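Local coordinates for putative Lipoprotein (Clostridium perfringens, PDB 5J7R) that is a putative lipoprotein of undetermined function, carrying a sporulation and spore germination (GerMN-type) domain that probably serves at the cell envelope, at residues Gly51-Leu63 / Glu115-Ile127. Residues are numbered along the deposited sequence; the frame is centred on the assembly and turned at random.
Sequences GDEILGQYLIQAL and EGIIATITQIPSI
Ile124 pushes its CD1 methyl against the bare backbone of Gly56, 3.5 Å from the glycine CA, with Leu55 CD2 beside its CG1 and Leu59 CD1 near the same methyl. With CG1 anti to the carbonyl carbon (chi1 -62°), the CG2 branch is left anti to the backbone N and turns to the carboxylate of Asp52. One turn along, Ile60 and Ile121 cross at about a right angle, with the two CD1 methyls 3.4 Å apart; Ile60 CD1 also reaches Ile117 CG2 at 4.1 Å. Beyond them Leu63 and Thr120 meet tip to tip, both leucine methyls close to the threonine hydroxyl, CD2 at 3.6 Å from OG1. The segments of the two helices run roughly antiparallel, at 146°, their axes 10.2 Å apart at closest approach, and pack as a two-helix layer on the mixed sheet of strands 83-89, 92-97 and 129-134: Ile60 and Ile117 both rest on Ile95, Ile121 on Ala93. Past the end of helix 107-121, two successive type I turns carry the chain through Ile124 to Ile127 and bring up Ser126, whose OG donates to Asp52 OD2 at 2.8 Å, on the anti side of the carboxylate and 24° out of its plane. The other oxygen, OD1, accepts from the backbone N of Ile22, and a magnesium ion sits about 6 Å from this side chain. Thr120 OG1 is held by its own helix, donating to Gly116 O at 2.6 Å, while it accepts from Tyr30 N of a neighbouring subunit; Gln123 NE2 bonds both Thr120 O and Ser28 O of that subunit.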
# COMPACT_ATOMS: atom_id res chain seq x y z
N GLY A 51 -3.67 1.42 4.33
CA GLY A 51 -3.09 1.58 2.99
C GLY A 51 -3.65 2.65 2.08
O GLY A 51 -2.90 3.38 1.44
N ASP A 52 -4.98 2.72 1.99
CA ASP A 52 -5.63 3.73 1.17
C ASP A 52 -5.30 5.13 1.68
O ASP A 52 -5.17 6.05 0.87
CB ASP A 52 -7.15 3.50 1.08
CG ASP A 52 -7.50 2.22 0.32
OD1 ASP A 52 -6.58 1.49 -0.11
OD2 ASP A 52 -8.72 1.95 0.13
N GLU A 53 -5.14 5.32 3.00
CA GLU A 53 -4.78 6.64 3.53
C GLU A 53 -3.35 6.97 3.19
O GLU A 53 -3.07 8.10 2.82
CB GLU A 53 -5.00 6.77 5.03
CG GLU A 53 -6.46 6.74 5.42
CD GLU A 53 -6.71 7.06 6.89
OE1 GLU A 53 -7.87 7.38 7.25
OE2 GLU A 53 -5.75 7.00 7.68
N ILE A 54 -2.44 6.00 3.31
CA ILE A 54 -1.05 6.31 2.95
C ILE A 54 -0.91 6.57 1.45
O ILE A 54 -0.14 7.42 1.08
CB ILE A 54 0.09 5.40 3.50
CG1 ILE A 54 0.13 4.04 2.85
CG2 ILE A 54 -0.01 5.35 5.00
CD1 ILE A 54 1.38 3.27 3.24
N LEU A 55 -1.66 5.85 0.62
CA LEU A 55 -1.61 6.05 -0.83
C LEU A 55 -2.20 7.41 -1.19
O LEU A 55 -1.59 8.18 -1.94
CB LEU A 55 -2.38 4.96 -1.57
CG LEU A 55 -2.39 5.03 -3.10
CD1 LEU A 55 -0.98 4.98 -3.67
CD2 LEU A 55 -3.22 3.90 -3.64
N GLY A 56 -3.37 7.71 -0.64
CA GLY A 56 -4.03 8.99 -0.87
C GLY A 56 -3.13 10.13 -0.44
O GLY A 56 -2.99 11.14 -1.13
N GLN A 57 -2.51 9.96 0.72
CA GLN A 57 -1.62 10.98 1.24
C GLN A 57 -0.45 11.21 0.28
O GLN A 57 -0.06 12.34 0.05
CB GLN A 57 -1.15 10.58 2.64
CG GLN A 57 -0.14 11.51 3.27
CD GLN A 57 0.09 11.20 4.74
OE1 GLN A 57 -0.84 10.85 5.48
NE2 GLN A 57 1.32 11.41 5.20
N TYR A 58 0.10 10.13 -0.26
CA TYR A 58 1.20 10.21 -1.20
C TYR A 58 0.76 10.97 -2.47
O TYR A 58 1.48 11.84 -2.95
CB TYR A 58 1.68 8.81 -1.56
CG TYR A 58 2.89 8.78 -2.45
CD1 TYR A 58 4.17 8.83 -1.90
CD2 TYR A 58 2.76 8.72 -3.82
CE1 TYR A 58 5.29 8.80 -2.70
CE2 TYR A 58 3.88 8.70 -4.64
CZ TYR A 58 5.14 8.74 -4.08
OH TYR A 58 6.25 8.72 -4.86
N LEU A 59 -0.42 10.62 -2.99
CA LEU A 59 -0.99 11.28 -4.17
C LEU A 59 -1.16 12.78 -3.97
O LEU A 59 -0.78 13.55 -4.85
CB LEU A 59 -2.33 10.64 -4.58
CG LEU A 59 -2.28 9.20 -5.08
CD1 LEU A 59 -3.69 8.65 -5.30
CD2 LEU A 59 -1.47 9.11 -6.35
N ILE A 60 -1.75 13.19 -2.85
CA ILE A 60 -1.92 14.63 -2.59
C ILE A 60 -0.56 15.30 -2.50
O ILE A 60 -0.41 16.45 -2.94
CB ILE A 60 -2.72 14.92 -1.30
CG1 ILE A 60 -4.14 14.36 -1.40
CG2 ILE A 60 -2.82 16.43 -1.02
CD1 ILE A 60 -4.96 14.90 -2.55
N GLN A 61 0.42 14.59 -1.95
CA GLN A 61 1.76 15.17 -1.79
C GLN A 61 2.33 15.35 -3.17
O GLN A 61 3.02 16.32 -3.43
CB GLN A 61 2.74 14.23 -1.05
CG GLN A 61 3.70 14.97 -0.11
CD GLN A 61 3.06 15.56 1.14
OE1 GLN A 61 3.13 16.76 1.35
NE2 GLN A 61 2.42 14.73 1.96
N ALA A 62 2.06 14.38 -4.03
CA ALA A 62 2.55 14.41 -5.40
C ALA A 62 1.93 15.57 -6.20
O ALA A 62 2.62 16.18 -7.01
CB ALA A 62 2.31 13.08 -6.10
N LEU A 63 0.66 15.87 -5.96
CA LEU A 63 -0.01 16.99 -6.63
C LEU A 63 0.60 18.32 -6.20
O LEU A 63 0.80 19.20 -7.01
CB LEU A 63 -1.53 17.00 -6.35
CG LEU A 63 -2.36 15.86 -6.91
CD1 LEU A 63 -3.80 15.96 -6.43
CD2 LEU A 63 -2.32 15.84 -8.43
N GLU A 115 -11.26 19.71 -9.80
CA GLU A 115 -11.44 18.54 -10.66
C GLU A 115 -10.18 17.66 -10.66
O GLU A 115 -10.28 16.44 -10.73
CB GLU A 115 -11.81 18.93 -12.09
CG GLU A 115 -13.20 19.54 -12.23
CD GLU A 115 -13.57 19.93 -13.66
OE1 GLU A 115 -12.67 19.94 -14.51
OE2 GLU A 115 -14.76 20.24 -13.92
N GLY A 116 -9.00 18.29 -10.57
CA GLY A 116 -7.72 17.57 -10.54
C GLY A 116 -7.53 16.76 -9.26
O GLY A 116 -7.06 15.63 -9.30
N ILE A 117 -7.90 17.34 -8.13
CA ILE A 117 -7.81 16.67 -6.85
C ILE A 117 -8.77 15.47 -6.85
O ILE A 117 -8.38 14.36 -6.51
CB ILE A 117 -8.10 17.64 -5.68
CG1 ILE A 117 -7.03 18.73 -5.64
CG2 ILE A 117 -8.09 16.90 -4.34
CD1 ILE A 117 -7.30 19.85 -4.67
N ILE A 118 -10.01 15.71 -7.27
CA ILE A 118 -11.03 14.65 -7.33
C ILE A 118 -10.64 13.53 -8.27
O ILE A 118 -10.72 12.36 -7.90
CB ILE A 118 -12.41 15.21 -7.73
CG1 ILE A 118 -12.95 16.05 -6.57
CG2 ILE A 118 -13.40 14.09 -8.04
CD1 ILE A 118 -14.28 16.72 -6.84
N ALA A 119 -10.21 13.88 -9.47
CA ALA A 119 -9.83 12.86 -10.44
C ALA A 119 -8.66 12.03 -9.91
O ALA A 119 -8.60 10.83 -10.15
CB ALA A 119 -9.46 13.50 -11.76
N THR A 120 -7.75 12.68 -9.20
CA THR A 120 -6.58 11.98 -8.66
C THR A 120 -6.96 11.08 -7.49
O THR A 120 -6.63 9.90 -7.49
CB THR A 120 -5.51 12.97 -8.21
OG1 THR A 120 -5.15 13.82 -9.31
CG2 THR A 120 -4.26 12.24 -7.70
N ILE A 121 -7.67 11.65 -6.52
CA ILE A 121 -8.09 10.91 -5.33
C ILE A 121 -9.14 9.83 -5.56
O ILE A 121 -9.02 8.75 -4.98
CB ILE A 121 -8.55 11.87 -4.21
CG1 ILE A 121 -7.35 12.65 -3.68
CG2 ILE A 121 -9.16 11.11 -3.04
CD1 ILE A 121 -6.26 11.78 -3.04
N THR A 122 -10.13 10.08 -6.41
CA THR A 122 -11.17 9.07 -6.67
C THR A 122 -10.65 7.82 -7.38
O THR A 122 -11.42 6.90 -7.66
CB THR A 122 -12.39 9.66 -7.41
OG1 THR A 122 -11.96 10.27 -8.64
CG2 THR A 122 -13.08 10.68 -6.54
N GLN A 123 -9.36 7.79 -7.69
CA GLN A 123 -8.75 6.59 -8.26
C GLN A 123 -8.76 5.52 -7.18
O GLN A 123 -8.75 4.33 -7.47
CB GLN A 123 -7.31 6.84 -8.72
CG GLN A 123 -7.17 7.45 -10.10
CD GLN A 123 -5.72 7.81 -10.49
OE1 GLN A 123 -5.27 7.47 -11.59
NE2 GLN A 123 -5.00 8.47 -9.60
N ILE A 124 -8.74 5.94 -5.91
CA ILE A 124 -8.79 5.02 -4.78
C ILE A 124 -10.28 4.67 -4.70
O ILE A 124 -11.08 5.52 -4.33
CB ILE A 124 -8.27 5.69 -3.50
CG1 ILE A 124 -6.79 6.07 -3.68
CG2 ILE A 124 -8.41 4.73 -2.32
CD1 ILE A 124 -6.19 6.87 -2.54
N PRO A 125 -10.66 3.41 -5.05
CA PRO A 125 -12.08 2.99 -5.09
C PRO A 125 -12.94 3.33 -3.88
O PRO A 125 -14.11 3.68 -4.04
CB PRO A 125 -12.00 1.46 -5.25
CG PRO A 125 -10.65 1.20 -5.81
CD PRO A 125 -9.76 2.25 -5.21
N SER A 126 -12.37 3.24 -2.69
CA SER A 126 -13.10 3.54 -1.46
C SER A 126 -13.51 5.02 -1.34
O SER A 126 -14.35 5.35 -0.52
CB SER A 126 -12.27 3.10 -0.24
OG SER A 126 -10.97 3.65 -0.25
N ILE A 127 -12.96 5.90 -2.18
CA ILE A 127 -13.27 7.32 -2.11
C ILE A 127 -14.17 7.77 -3.26
O ILE A 127 -13.88 7.52 -4.42
CB ILE A 127 -11.97 8.16 -2.12
CG1 ILE A 127 -11.05 7.71 -0.97
CG2 ILE A 127 -12.31 9.65 -1.99
CD1 ILE A 127 -9.68 8.35 -0.95